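Local coordinates for protein antigen 43 (Escherichia coli, PDB 4KH3) that probably mediates self-association of bacterial cells, driving clumping and biofilm formation through a Velcro-like mechanism between the passenger domains of neighbouring cells, at residues A341-V347 with S358-G362; V388-T394 with N407-T413; G402-N408 with D422-E428; L432-L438 with T453-L459; G440-K446 with Q461-N467. One frame throughout, in Å; residues are numbered along the deposited sequence.

Contact 1: residues A341-V347 with S358-G362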
# COMPACT_ATOMS: atom_id res chain seq x y z
N ALA A 341 8.85 19.41 0.33
CA ALA A 341 8.20 20.68 0.07
C ALA A 341 8.92 21.40 -1.05
O ALA A 341 10.06 21.07 -1.35
CB ALA A 341 8.19 21.53 1.34
N ASP A 342 8.27 22.38 -1.67
CA ASP A 342 9.01 23.31 -2.52
C ASP A 342 8.76 24.75 -2.12
O ASP A 342 7.90 25.03 -1.29
CB ASP A 342 8.75 23.08 -4.01
CG ASP A 342 7.30 23.21 -4.38
OD1 ASP A 342 6.58 22.20 -4.23
OD2 ASP A 342 6.90 24.31 -4.81
N SER A 343 9.52 25.66 -2.72
CA SER A 343 9.50 27.07 -2.35
C SER A 343 8.19 27.76 -2.71
O SER A 343 7.90 28.85 -2.21
CB SER A 343 10.69 27.82 -2.98
OG SER A 343 10.70 27.67 -4.40
N GLY A 344 7.40 27.11 -3.56
CA GLY A 344 6.07 27.60 -3.91
C GLY A 344 4.99 27.13 -2.95
O GLY A 344 3.80 27.34 -3.19
N ALA A 345 5.39 26.48 -1.86
CA ALA A 345 4.44 26.03 -0.86
C ALA A 345 4.39 27.01 0.30
O ALA A 345 5.25 27.87 0.43
CB ALA A 345 4.80 24.64 -0.38
N ALA A 346 3.37 26.88 1.13
CA ALA A 346 3.26 27.68 2.34
C ALA A 346 3.30 26.72 3.51
O ALA A 346 2.45 25.83 3.62
CB ALA A 346 1.96 28.47 2.35
N VAL A 347 4.30 26.88 4.36
CA VAL A 347 4.55 25.97 5.47
C VAL A 347 4.99 26.74 6.71
O VAL A 347 5.79 27.66 6.62
CB VAL A 347 5.64 24.92 5.11
CG1 VAL A 347 5.89 23.98 6.27
CG2 VAL A 347 5.24 24.12 3.88
N SER A 358 9.80 28.04 8.20
CA SER A 358 8.69 28.53 7.39
C SER A 358 9.03 28.62 5.92
O SER A 358 10.20 28.74 5.54
CB SER A 358 8.21 29.90 7.88
OG SER A 358 9.17 30.89 7.60
N ILE A 359 7.99 28.54 5.11
CA ILE A 359 8.08 28.79 3.69
C ILE A 359 6.85 29.63 3.41
O ILE A 359 5.79 29.36 3.95
CB ILE A 359 8.00 27.50 2.88
CG1 ILE A 359 8.96 26.45 3.45
CG2 ILE A 359 8.31 27.77 1.40
CD1 ILE A 359 9.02 25.18 2.64
N GLY A 360 6.99 30.66 2.58
CA GLY A 360 5.89 31.57 2.30
C GLY A 360 6.32 32.70 1.38
O GLY A 360 7.37 33.31 1.59
N GLY A 361 5.51 32.98 0.36
CA GLY A 361 5.83 34.00 -0.62
C GLY A 361 7.19 33.80 -1.26
O GLY A 361 7.92 34.77 -1.52
N GLY A 362 7.55 32.54 -1.50
CA GLY A 362 8.82 32.21 -2.13
C GLY A 362 10.03 32.36 -1.23
O GLY A 362 11.16 32.36 -1.72
O HOH W 1 5.87 30.31 -1.17
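V347 and I359 form an antiparallel hydrogen-bonded pair in the β-hairpin of strands 346-350 and 356-360. This hairpin interrupts the parallel coils of the autotransporter β-helix. V347 N donates to I359 O at 2.9 Å, and I359 N donates to V347 O at 2.8 Å. Both bonds are nearly straight at the hydrogen. Ahead of the hairpin, a type I turn from D342 to A345 carries the chain round a corner. D342 OD2 accepts from G344 N there, making an Asx turn. The I359 side chain bridges from the hairpin to this turn. It lies side by side with V347, CG1 4.0 Å from V347 CB. Its CG1 is anti to the carbonyl carbon (chi1 -48°), and from there CD1 reaches A341 CB at 4.0 Å. The other branch, CG2, lies 3.2 Å from A345 O and also faces S343 O, both carbonyls of the turn. S343 OG hydrogen-bonds N378 N and D381 OD2, in the loop after strand 374-377. I359 also packs on F375 and L367, within the β-helix. One water ties the turn to the loop after the hairpin. It donates to S343 O and A345 O, and accepts from G362 N at 2.8 Å.

Contact 2: residues V388-T394 with N407-T413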
# COMPACT_ATOMS: atom_id res chain seq x y z
N VAL A 388 20.89 21.29 5.67
CA VAL A 388 20.66 19.98 5.07
C VAL A 388 21.54 18.98 5.79
O VAL A 388 22.77 19.10 5.75
CB VAL A 388 21.01 19.97 3.58
CG1 VAL A 388 20.59 18.66 2.95
CG2 VAL A 388 20.34 21.11 2.88
N ASN A 389 20.92 18.02 6.46
CA ASN A 389 21.67 17.05 7.25
C ASN A 389 21.36 15.64 6.78
O ASN A 389 20.60 14.91 7.41
CB ASN A 389 21.32 17.21 8.73
CG ASN A 389 22.21 16.36 9.64
OD1 ASN A 389 23.37 16.12 9.35
ND2 ASN A 389 21.64 15.92 10.76
N GLY A 390 21.95 15.26 5.65
CA GLY A 390 21.67 13.97 5.05
C GLY A 390 20.56 14.01 4.02
O GLY A 390 20.38 13.07 3.26
N GLY A 391 19.82 15.11 4.00
CA GLY A 391 18.72 15.26 3.06
C GLY A 391 19.12 15.71 1.66
O GLY A 391 20.30 15.70 1.28
N LEU A 392 18.12 16.10 0.88
CA LEU A 392 18.33 16.58 -0.48
C LEU A 392 17.76 17.99 -0.64
O LEU A 392 16.68 18.29 -0.16
CB LEU A 392 17.68 15.63 -1.48
CG LEU A 392 17.64 16.08 -2.95
CD1 LEU A 392 19.06 16.24 -3.50
CD2 LEU A 392 16.83 15.09 -3.79
N PHE A 393 18.53 18.85 -1.29
CA PHE A 393 18.08 20.19 -1.63
C PHE A 393 18.34 20.35 -3.10
O PHE A 393 19.46 20.17 -3.57
CB PHE A 393 18.89 21.22 -0.84
CG PHE A 393 18.38 22.63 -0.95
CD1 PHE A 393 18.34 23.29 -2.17
CD2 PHE A 393 17.98 23.31 0.19
CE1 PHE A 393 17.89 24.59 -2.27
CE2 PHE A 393 17.53 24.62 0.10
CZ PHE A 393 17.49 25.26 -1.13
N THR A 394 17.28 20.67 -3.84
CA THR A 394 17.38 20.90 -5.27
C THR A 394 17.03 22.36 -5.55
O THR A 394 16.07 22.89 -4.99
CB THR A 394 16.43 19.99 -6.05
OG1 THR A 394 16.69 18.62 -5.71
CG2 THR A 394 16.60 20.17 -7.56
N ASN A 407 25.66 18.89 5.75
CA ASN A 407 26.30 17.90 6.60
C ASN A 407 25.88 16.46 6.27
O ASN A 407 24.83 16.24 5.67
CB ASN A 407 25.98 18.15 8.08
CG ASN A 407 26.66 19.38 8.64
OD1 ASN A 407 27.70 19.81 8.15
ND2 ASN A 407 26.09 19.93 9.71
N ASN A 408 26.73 15.51 6.66
CA ASN A 408 26.36 14.10 6.79
C ASN A 408 25.58 13.47 5.65
O ASN A 408 24.52 12.90 5.88
CB ASN A 408 25.56 13.92 8.08
CG ASN A 408 26.34 14.31 9.31
OD1 ASN A 408 27.51 13.96 9.44
ND2 ASN A 408 25.70 15.03 10.21
N GLY A 409 26.10 13.57 4.43
CA GLY A 409 25.47 12.93 3.30
C GLY A 409 24.56 13.86 2.53
O GLY A 409 23.87 13.45 1.59
N ALA A 410 24.56 15.13 2.93
CA ALA A 410 23.76 16.14 2.25
C ALA A 410 24.07 16.19 0.76
O ALA A 410 25.22 16.04 0.34
CB ALA A 410 23.98 17.49 2.89
N ILE A 411 23.03 16.39 -0.04
CA ILE A 411 23.21 16.62 -1.46
C ILE A 411 22.52 17.92 -1.82
O ILE A 411 21.39 18.18 -1.40
CB ILE A 411 22.64 15.48 -2.31
CG1 ILE A 411 23.41 14.18 -2.05
CG2 ILE A 411 22.69 15.83 -3.79
CD1 ILE A 411 22.92 13.01 -2.90
N LEU A 412 23.21 18.76 -2.58
CA LEU A 412 22.67 20.00 -3.08
C LEU A 412 22.82 19.95 -4.58
O LEU A 412 23.93 20.03 -5.11
CB LEU A 412 23.44 21.19 -2.51
CG LEU A 412 23.22 22.54 -3.18
CD1 LEU A 412 21.74 22.89 -3.23
CD2 LEU A 412 23.99 23.60 -2.44
N THR A 413 21.69 19.78 -5.26
CA THR A 413 21.66 19.62 -6.71
C THR A 413 21.15 20.90 -7.36
O THR A 413 20.08 21.39 -7.01
CB THR A 413 20.74 18.43 -7.11
OG1 THR A 413 21.26 17.22 -6.56
CG2 THR A 413 20.66 18.28 -8.62
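N408 ND2 donates to N389 OD1 at 2.7 Å, joining two successive coils of a parallel β-helix at a corner. The donor lies in the carbonyl plane of N389, and the acceptor lies in the amide plane of N408. The two amide planes are still turned 56° apart. With CG anti to the backbone N (chi1 -172°), the N389 side chain lies alongside that of N408, pointing the same way. Its ND2 bonds E370 OE1 on the preceding coil, which helps fix the rotation of the group. Nearby, N407 O takes two donors: A410 N within the type I' turn from N407 to A410, and a weak bond from G390 N. N407 N is held in turn by V388 O. Past the corner the strands run side by side at 10°. I411 N bonds G391 O, F393 N bonds I411 O, and T413 N bonds F393 O at 2.8 Å. L392 and I411 share one face with T394 and T413. F393 and L412 occupy the other, inside the coil, where F393 also meets the ring of F375. V388 CG1 packs on A410 CB at 3.6 Å. L412 CD1 approaches the F393 ring obliquely, 3.6 Å from F393 CD1.

Contact 3: residues G402-N408 with D422-E428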
# COMPACT_ATOMS: atom_id res chain seq x y z
N GLY A 402 21.81 33.62 4.23
CA GLY A 402 22.17 33.29 5.60
C GLY A 402 23.26 32.23 5.61
O GLY A 402 24.21 32.29 4.83
N THR A 403 23.13 31.26 6.49
CA THR A 403 24.10 30.18 6.54
C THR A 403 23.47 28.88 6.03
O THR A 403 22.64 28.27 6.71
CB THR A 403 24.63 29.97 7.98
OG1 THR A 403 25.22 31.18 8.45
CG2 THR A 403 25.66 28.88 7.99
N THR A 404 23.85 28.49 4.83
CA THR A 404 23.42 27.23 4.23
C THR A 404 24.39 26.11 4.62
O THR A 404 25.55 26.11 4.23
CB THR A 404 23.35 27.35 2.70
OG1 THR A 404 22.40 28.37 2.34
CG2 THR A 404 22.93 26.03 2.08
N THR A 405 23.89 25.15 5.39
CA THR A 405 24.73 24.11 5.96
C THR A 405 24.50 22.75 5.29
O THR A 405 23.36 22.30 5.14
CB THR A 405 24.47 23.99 7.45
OG1 THR A 405 24.71 25.26 8.07
CG2 THR A 405 25.37 22.93 8.07
N LEU A 406 25.60 22.12 4.88
CA LEU A 406 25.54 20.80 4.25
C LEU A 406 26.35 19.80 5.07
O LEU A 406 27.57 19.87 5.10
CB LEU A 406 26.10 20.87 2.83
CG LEU A 406 25.48 21.89 1.88
CD1 LEU A 406 26.15 21.82 0.52
CD2 LEU A 406 23.95 21.72 1.75
N ASN A 407 25.66 18.89 5.75
CA ASN A 407 26.30 17.90 6.60
C ASN A 407 25.88 16.46 6.27
O ASN A 407 24.83 16.24 5.67
CB ASN A 407 25.98 18.15 8.08
CG ASN A 407 26.66 19.38 8.64
OD1 ASN A 407 27.70 19.81 8.15
ND2 ASN A 407 26.09 19.93 9.71
N ASN A 408 26.73 15.51 6.66
CA ASN A 408 26.36 14.10 6.79
C ASN A 408 25.58 13.47 5.65
O ASN A 408 24.52 12.90 5.88
CB ASN A 408 25.56 13.92 8.08
CG ASN A 408 26.34 14.31 9.31
OD1 ASN A 408 27.51 13.96 9.44
ND2 ASN A 408 25.70 15.03 10.21
N ASP A 422 26.20 34.81 0.71
CA ASP A 422 26.47 34.59 2.13
C ASP A 422 27.32 33.34 2.33
O ASP A 422 28.25 33.09 1.57
CB ASP A 422 25.17 34.51 2.93
CG ASP A 422 24.26 35.71 2.70
OD1 ASP A 422 24.69 36.68 2.04
OD2 ASP A 422 23.11 35.70 3.18
N THR A 423 27.02 32.56 3.35
CA THR A 423 27.90 31.47 3.73
C THR A 423 27.34 30.07 3.47
O THR A 423 26.33 29.67 4.03
CB THR A 423 28.28 31.58 5.20
OG1 THR A 423 28.92 32.85 5.42
CG2 THR A 423 29.23 30.46 5.60
N LEU A 424 28.02 29.32 2.61
CA LEU A 424 27.74 27.90 2.42
C LEU A 424 28.75 27.10 3.24
O LEU A 424 29.95 27.25 3.04
CB LEU A 424 27.84 27.55 0.94
CG LEU A 424 27.64 26.08 0.54
CD1 LEU A 424 26.29 25.60 1.01
CD2 LEU A 424 27.78 25.91 -0.97
N THR A 425 28.28 26.28 4.16
CA THR A 425 29.20 25.65 5.11
C THR A 425 28.98 24.15 5.27
O THR A 425 27.85 23.68 5.41
CB THR A 425 29.18 26.35 6.50
OG1 THR A 425 30.14 25.73 7.36
CG2 THR A 425 27.82 26.23 7.15
N ILE A 426 30.09 23.41 5.25
CA ILE A 426 30.09 21.98 5.51
C ILE A 426 30.90 21.75 6.78
O ILE A 426 32.09 22.08 6.83
CB ILE A 426 30.72 21.20 4.34
CG1 ILE A 426 29.79 21.22 3.13
CG2 ILE A 426 31.00 19.75 4.76
CD1 ILE A 426 29.77 22.51 2.35
N ARG A 427 30.27 21.20 7.80
CA ARG A 427 30.91 21.14 9.10
C ARG A 427 31.17 19.72 9.62
O ARG A 427 31.92 19.53 10.58
CB ARG A 427 30.07 21.92 10.11
CG ARG A 427 29.81 23.35 9.68
CD ARG A 427 29.04 24.12 10.75
NE ARG A 427 29.70 24.05 12.04
CZ ARG A 427 29.06 23.89 13.20
NH1 ARG A 427 27.74 23.79 13.22
NH2 ARG A 427 29.75 23.83 14.33
N GLU A 428 30.55 18.73 8.98
CA GLU A 428 30.48 17.39 9.55
C GLU A 428 30.06 16.39 8.47
O GLU A 428 29.09 16.61 7.76
CB GLU A 428 29.47 17.40 10.69
CG GLU A 428 29.37 16.14 11.52
CD GLU A 428 28.28 16.24 12.58
OE1 GLU A 428 27.71 17.35 12.75
OE2 GLU A 428 27.98 15.22 13.24
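D422 OD2 reaches back to G402 N at 2.7 Å and accepts with its anti lone pair. G402 O takes T423 N in return, a longer bond of 3.2 Å. T403 N donates to D385 OD1, and D422 N to N420 OD1. The backbone ladder then alternates between the strands. T404 N donates to T423 O, T425 N to T404 O, and L406 N to T425 O. After L406 a side chain takes over an acceptor's role. N407 OD1 receives R427 N at 2.9 Å, with the donor nearly in line with the C=O bond. The backbone resumes with N408 N, which donates to E428 O at 2.8 Å. The N408 amide sits across the E428 carboxylate with the planes 84° apart, and its ND2 donates to N389 of the preceding coil. These are stacked coils of a parallel β-helix, with strands crossing at -20°. The threonines T403, T405, T423 and T425 line one face. T425 OG1 is anti to the backbone N (chi1 -177°), leaving CG2 between N and the carbonyl carbon. This methyl lies 3.4 Å from T405 OG1 and 3.5 Å from T403 CG2. T404 and L424 point to the opposite, inner face, with L406 and I426 nearby. L424 CD1 lies against T404 CG2 at 3.6 Å and also meets L406 CD1. I426 CG1 packs on L406 CB at 3.7 Å, while I426 O accepts from S447 OG.

Contact 4: residues L432-L438 with T453-L459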
# COMPACT_ATOMS: atom_id res chain seq x y z
N LEU A 432 27.66 16.79 -1.13
CA LEU A 432 27.78 16.83 -2.58
C LEU A 432 27.06 18.05 -3.12
O LEU A 432 25.88 18.25 -2.85
CB LEU A 432 27.20 15.56 -3.23
CG LEU A 432 27.23 15.52 -4.76
CD1 LEU A 432 28.66 15.59 -5.25
CD2 LEU A 432 26.54 14.26 -5.33
N LEU A 433 27.78 18.88 -3.86
CA LEU A 433 27.18 19.97 -4.61
C LEU A 433 27.39 19.62 -6.06
O LEU A 433 28.52 19.39 -6.48
CB LEU A 433 27.87 21.29 -4.29
CG LEU A 433 27.68 22.45 -5.27
CD1 LEU A 433 26.24 22.90 -5.31
CD2 LEU A 433 28.57 23.61 -4.87
N GLN A 434 26.30 19.54 -6.81
CA GLN A 434 26.41 19.04 -8.18
C GLN A 434 25.49 19.76 -9.15
O GLN A 434 24.40 20.20 -8.79
CB GLN A 434 26.11 17.55 -8.22
CG GLN A 434 24.70 17.20 -7.79
CD GLN A 434 24.37 15.74 -8.00
OE1 GLN A 434 25.06 15.03 -8.72
NE2 GLN A 434 23.30 15.29 -7.35
N GLY A 435 25.95 19.87 -10.39
CA GLY A 435 25.15 20.40 -11.47
C GLY A 435 25.08 21.91 -11.50
O GLY A 435 25.53 22.60 -10.57
N GLY A 436 24.51 22.42 -12.59
CA GLY A 436 24.17 23.82 -12.71
C GLY A 436 25.28 24.80 -12.44
O GLY A 436 26.42 24.62 -12.86
N SER A 437 24.94 25.85 -11.69
CA SER A 437 25.84 26.95 -11.47
C SER A 437 25.53 27.62 -10.15
O SER A 437 24.37 27.78 -9.78
CB SER A 437 25.71 27.96 -12.61
OG SER A 437 26.18 29.23 -12.23
N LEU A 438 26.58 27.99 -9.42
CA LEU A 438 26.44 28.75 -8.20
C LEU A 438 27.39 29.93 -8.29
O LEU A 438 28.60 29.74 -8.40
CB LEU A 438 26.79 27.89 -6.99
CG LEU A 438 26.64 28.49 -5.59
CD1 LEU A 438 25.21 28.90 -5.30
CD2 LEU A 438 27.12 27.50 -4.55
N THR A 453 32.45 17.20 -2.11
CA THR A 453 32.63 17.00 -3.54
C THR A 453 31.83 18.04 -4.30
O THR A 453 30.64 18.22 -4.05
CB THR A 453 32.11 15.61 -3.99
OG1 THR A 453 32.79 14.57 -3.28
CG2 THR A 453 32.31 15.44 -5.51
N VAL A 454 32.48 18.73 -5.22
CA VAL A 454 31.79 19.59 -6.16
C VAL A 454 31.87 18.91 -7.52
O VAL A 454 32.96 18.67 -8.03
CB VAL A 454 32.44 20.97 -6.22
CG1 VAL A 454 31.75 21.84 -7.25
CG2 VAL A 454 32.42 21.62 -4.85
N SER A 455 30.72 18.57 -8.10
CA SER A 455 30.71 17.82 -9.35
C SER A 455 29.88 18.46 -10.45
O SER A 455 28.67 18.67 -10.29
CB SER A 455 30.23 16.39 -9.11
OG SER A 455 30.06 15.69 -10.33
N ASN A 456 30.53 18.77 -11.57
CA ASN A 456 29.85 19.29 -12.75
C ASN A 456 29.06 20.56 -12.44
O ASN A 456 27.89 20.70 -12.79
CB ASN A 456 28.96 18.21 -13.38
CG ASN A 456 28.40 18.63 -14.74
OD1 ASN A 456 28.96 19.49 -15.43
ND2 ASN A 456 27.28 18.03 -15.13
N THR A 457 29.72 21.50 -11.78
CA THR A 457 29.12 22.76 -11.39
C THR A 457 30.00 23.91 -11.89
O THR A 457 31.21 23.78 -11.97
CB THR A 457 29.02 22.85 -9.86
OG1 THR A 457 28.32 21.70 -9.36
CG2 THR A 457 28.30 24.11 -9.43
N THR A 458 29.39 25.03 -12.23
CA THR A 458 30.15 26.24 -12.36
C THR A 458 30.06 26.95 -11.02
O THR A 458 29.01 27.45 -10.65
CB THR A 458 29.63 27.13 -13.50
OG1 THR A 458 29.86 26.48 -14.75
CG2 THR A 458 30.35 28.47 -13.49
N LEU A 459 31.17 26.95 -10.28
CA LEU A 459 31.20 27.54 -8.96
C LEU A 459 32.04 28.82 -8.91
O LEU A 459 33.26 28.79 -9.03
CB LEU A 459 31.73 26.53 -7.94
CG LEU A 459 31.84 27.09 -6.53
CD1 LEU A 459 30.47 27.48 -6.02
CD2 LEU A 459 32.48 26.06 -5.62
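T457 sets its side chain against the backbone of G435 and G436 on the coil before. CB lies 3.6 Å from G435 O. From CB the two branches part, because OG1 is anti to the carbonyl carbon and CG2 is anti to the backbone N (chi1 -54°). CG2 lies 3.4 Å from G435 O and also meets G436 O. OG1 sits 3.2 Å from G435 O. S455 O, in its own segment, lies equally near OG1, and the single hydroxyl proton of T457 could serve either acceptor. The backbone of T457 is fixed separately, its N accepted by S476 OG of the next coil. On both sides of this residue the strands are joined by plain parallel ladders. L433 N donates to T453 O, S455 N to L433 O, and G435 N to S455 O at 3.0 Å. Beyond the corner T458 N donates to G436 O, and L438 N to T458 O at 2.8 Å. G435 and G436 both have positive phi, a region that suits glycine, and they carry the chain round the bend. L438 and L459 lie side by side on the inner face, CD2 to CD1 3.7 Å. L433 and V454 share that face more loosely. On the outer face L432 CD1 meets T453 CG2 at an angle. Q434 NE2 turns away to T413 OG1. Parallel ladders on either side of a corner, with aliphatic side chains stacked within, are characteristic of successive coils in the parallel β-helix of autotransporter passenger domains.

Contact 5: residues G440-K446 with Q461-N467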
# COMPACT_ATOMS: atom_id res chain seq x y z
N GLY A 440 28.21 34.37 -7.15
CA GLY A 440 28.04 35.39 -6.12
C GLY A 440 29.32 35.79 -5.43
O GLY A 440 30.41 35.38 -5.81
N ASN A 441 29.19 36.61 -4.39
CA ASN A 441 30.34 37.06 -3.62
C ASN A 441 30.39 36.33 -2.30
O ASN A 441 31.06 36.77 -1.35
CB ASN A 441 30.25 38.57 -3.37
CG ASN A 441 29.83 39.33 -4.62
OD1 ASN A 441 28.74 39.91 -4.66
ND2 ASN A 441 30.69 39.33 -5.64
N GLY A 442 29.66 35.22 -2.23
CA GLY A 442 29.64 34.42 -1.02
C GLY A 442 30.89 33.57 -0.87
O GLY A 442 31.73 33.49 -1.78
N SER A 443 31.01 32.94 0.28
CA SER A 443 32.14 32.05 0.52
C SER A 443 31.67 30.66 0.97
O SER A 443 30.60 30.52 1.58
CB SER A 443 33.10 32.65 1.54
OG SER A 443 32.48 32.78 2.81
N VAL A 444 32.46 29.64 0.64
CA VAL A 444 32.23 28.29 1.12
C VAL A 444 33.19 27.97 2.27
O VAL A 444 34.39 28.27 2.18
CB VAL A 444 32.43 27.26 0.01
CG1 VAL A 444 31.92 25.89 0.46
CG2 VAL A 444 31.74 27.71 -1.28
N GLU A 445 32.68 27.37 3.35
CA GLU A 445 33.51 26.96 4.48
C GLU A 445 33.51 25.44 4.57
O GLU A 445 32.44 24.82 4.58
CB GLU A 445 32.97 27.51 5.80
CG GLU A 445 32.49 28.95 5.74
CD GLU A 445 33.59 29.95 6.03
OE1 GLU A 445 34.50 29.62 6.83
OE2 GLU A 445 33.54 31.06 5.45
N LYS A 446 34.69 24.83 4.64
CA LYS A 446 34.79 23.38 4.78
C LYS A 446 35.56 22.99 6.04
O LYS A 446 36.75 23.28 6.17
CB LYS A 446 35.41 22.75 3.54
CG LYS A 446 35.74 21.26 3.71
CD LYS A 446 34.50 20.44 4.05
CE LYS A 446 34.83 18.94 4.19
NZ LYS A 446 35.51 18.60 5.48
N GLN A 461 32.74 31.91 -6.41
CA GLN A 461 32.57 32.41 -5.06
C GLN A 461 33.78 33.26 -4.74
O GLN A 461 34.79 33.19 -5.44
CB GLN A 461 32.46 31.26 -4.06
CG GLN A 461 31.20 30.42 -4.20
CD GLN A 461 29.94 31.16 -3.75
OE1 GLN A 461 29.54 31.07 -2.58
NE2 GLN A 461 29.33 31.91 -4.67
N LYS A 462 33.67 34.06 -3.68
CA LYS A 462 34.76 34.95 -3.32
C LYS A 462 35.92 34.13 -2.79
O LYS A 462 37.07 34.37 -3.15
CB LYS A 462 34.30 35.94 -2.26
CG LYS A 462 35.36 36.98 -1.91
CD LYS A 462 35.18 37.50 -0.49
CE LYS A 462 36.01 38.75 -0.23
NZ LYS A 462 35.57 39.91 -1.07
N ALA A 463 35.61 33.16 -1.95
CA ALA A 463 36.64 32.36 -1.31
C ALA A 463 36.07 31.03 -0.87
O ALA A 463 34.90 30.94 -0.50
CB ALA A 463 37.21 33.10 -0.09
N VAL A 464 36.90 30.00 -0.92
CA VAL A 464 36.56 28.73 -0.30
C VAL A 464 37.50 28.53 0.87
O VAL A 464 38.69 28.35 0.68
CB VAL A 464 36.70 27.57 -1.28
CG1 VAL A 464 36.38 26.25 -0.59
CG2 VAL A 464 35.80 27.80 -2.48
N ASN A 465 36.98 28.59 2.09
CA ASN A 465 37.82 28.36 3.26
C ASN A 465 37.93 26.88 3.56
O ASN A 465 37.07 26.30 4.23
CB ASN A 465 37.29 29.12 4.48
CG ASN A 465 37.30 30.62 4.28
OD1 ASN A 465 38.37 31.24 4.20
ND2 ASN A 465 36.12 31.22 4.22
N LEU A 466 38.99 26.26 3.05
CA LEU A 466 39.25 24.85 3.30
C LEU A 466 39.98 24.67 4.62
O LEU A 466 41.20 24.73 4.66
CB LEU A 466 40.07 24.27 2.15
CG LEU A 466 40.44 22.79 2.18
CD1 LEU A 466 39.23 21.96 2.55
CD2 LEU A 466 40.97 22.37 0.82
N ASN A 467 39.22 24.45 5.69
CA ASN A 467 39.79 24.41 7.04
C ASN A 467 40.15 23.03 7.53
O ASN A 467 41.09 22.87 8.30
CB ASN A 467 38.87 25.09 8.05
CG ASN A 467 38.53 26.51 7.67
OD1 ASN A 467 39.26 27.15 6.91
ND2 ASN A 467 37.42 27.02 8.19
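Q461, K446 and V444 lose the most surface here. Q461 stands at the corner where the chain turns at K462. Its CB lies 3.3 Å from G442 O, an oxygen that also accepts K462 N at 2.8 Å. The Q461 chain bends at chi2 (-71°), which brings the amide over the G442 carbonyl. OE1 accepts from N420 ND2 on an earlier coil, so the buried amide oxygen is satisfied. V444 runs across Q461 at about a right angle, its CG2 4.0 Å from Q461 CG. Its CB also faces V464 CG1. Both backbone polar atoms of V444 are bonded across the contact: N donates to A463 O, and O takes N465 N. K446 lies side by side with L466, CG to CD1 3.7 Å. Its chain bends at chi2 and chi4, which carries NZ away to the carbonyls of G450 and E468. K446 N donates to N465 O and K446 O accepts N467 N, both at 2.8 Å. On the other face E445 OE2 has a weak bond from N465 ND2 and another weak one from S443 OG. These pairs join successive coils of a parallel β-helix. Strand 443-446 lies between 423-426 on the coil before and 463-466 on the coil after. Strand 477-484 then continues the stack beyond 463-466, and L466 reaches inward to L471 and L490.

Overall arrangement
Contacts 2 to 5 all pair strands of successive coils in parallel. Contact 1 alone is antiparallel, and it is the most fully buried. It joins a hairpin to a turn and uses a bridging water. Contacts 2 and 3 share N407 and N408, whose coil contact 2 joins to the one before and contact 3 to the one after. Contact 2 meets contact 4 through neighbouring strands 410-414 and 431-434. Contact 3 meets contact 5 through strands 423-426 and 443-446. Contacts 2 to 5 are partly buried. Their inner faces are mainly aliphatic, with an aromatic ring in contact 2. Amides, hydroxyls and carboxylates lie mostly at corners and outer faces, though contact 5 buries Q461 and K446.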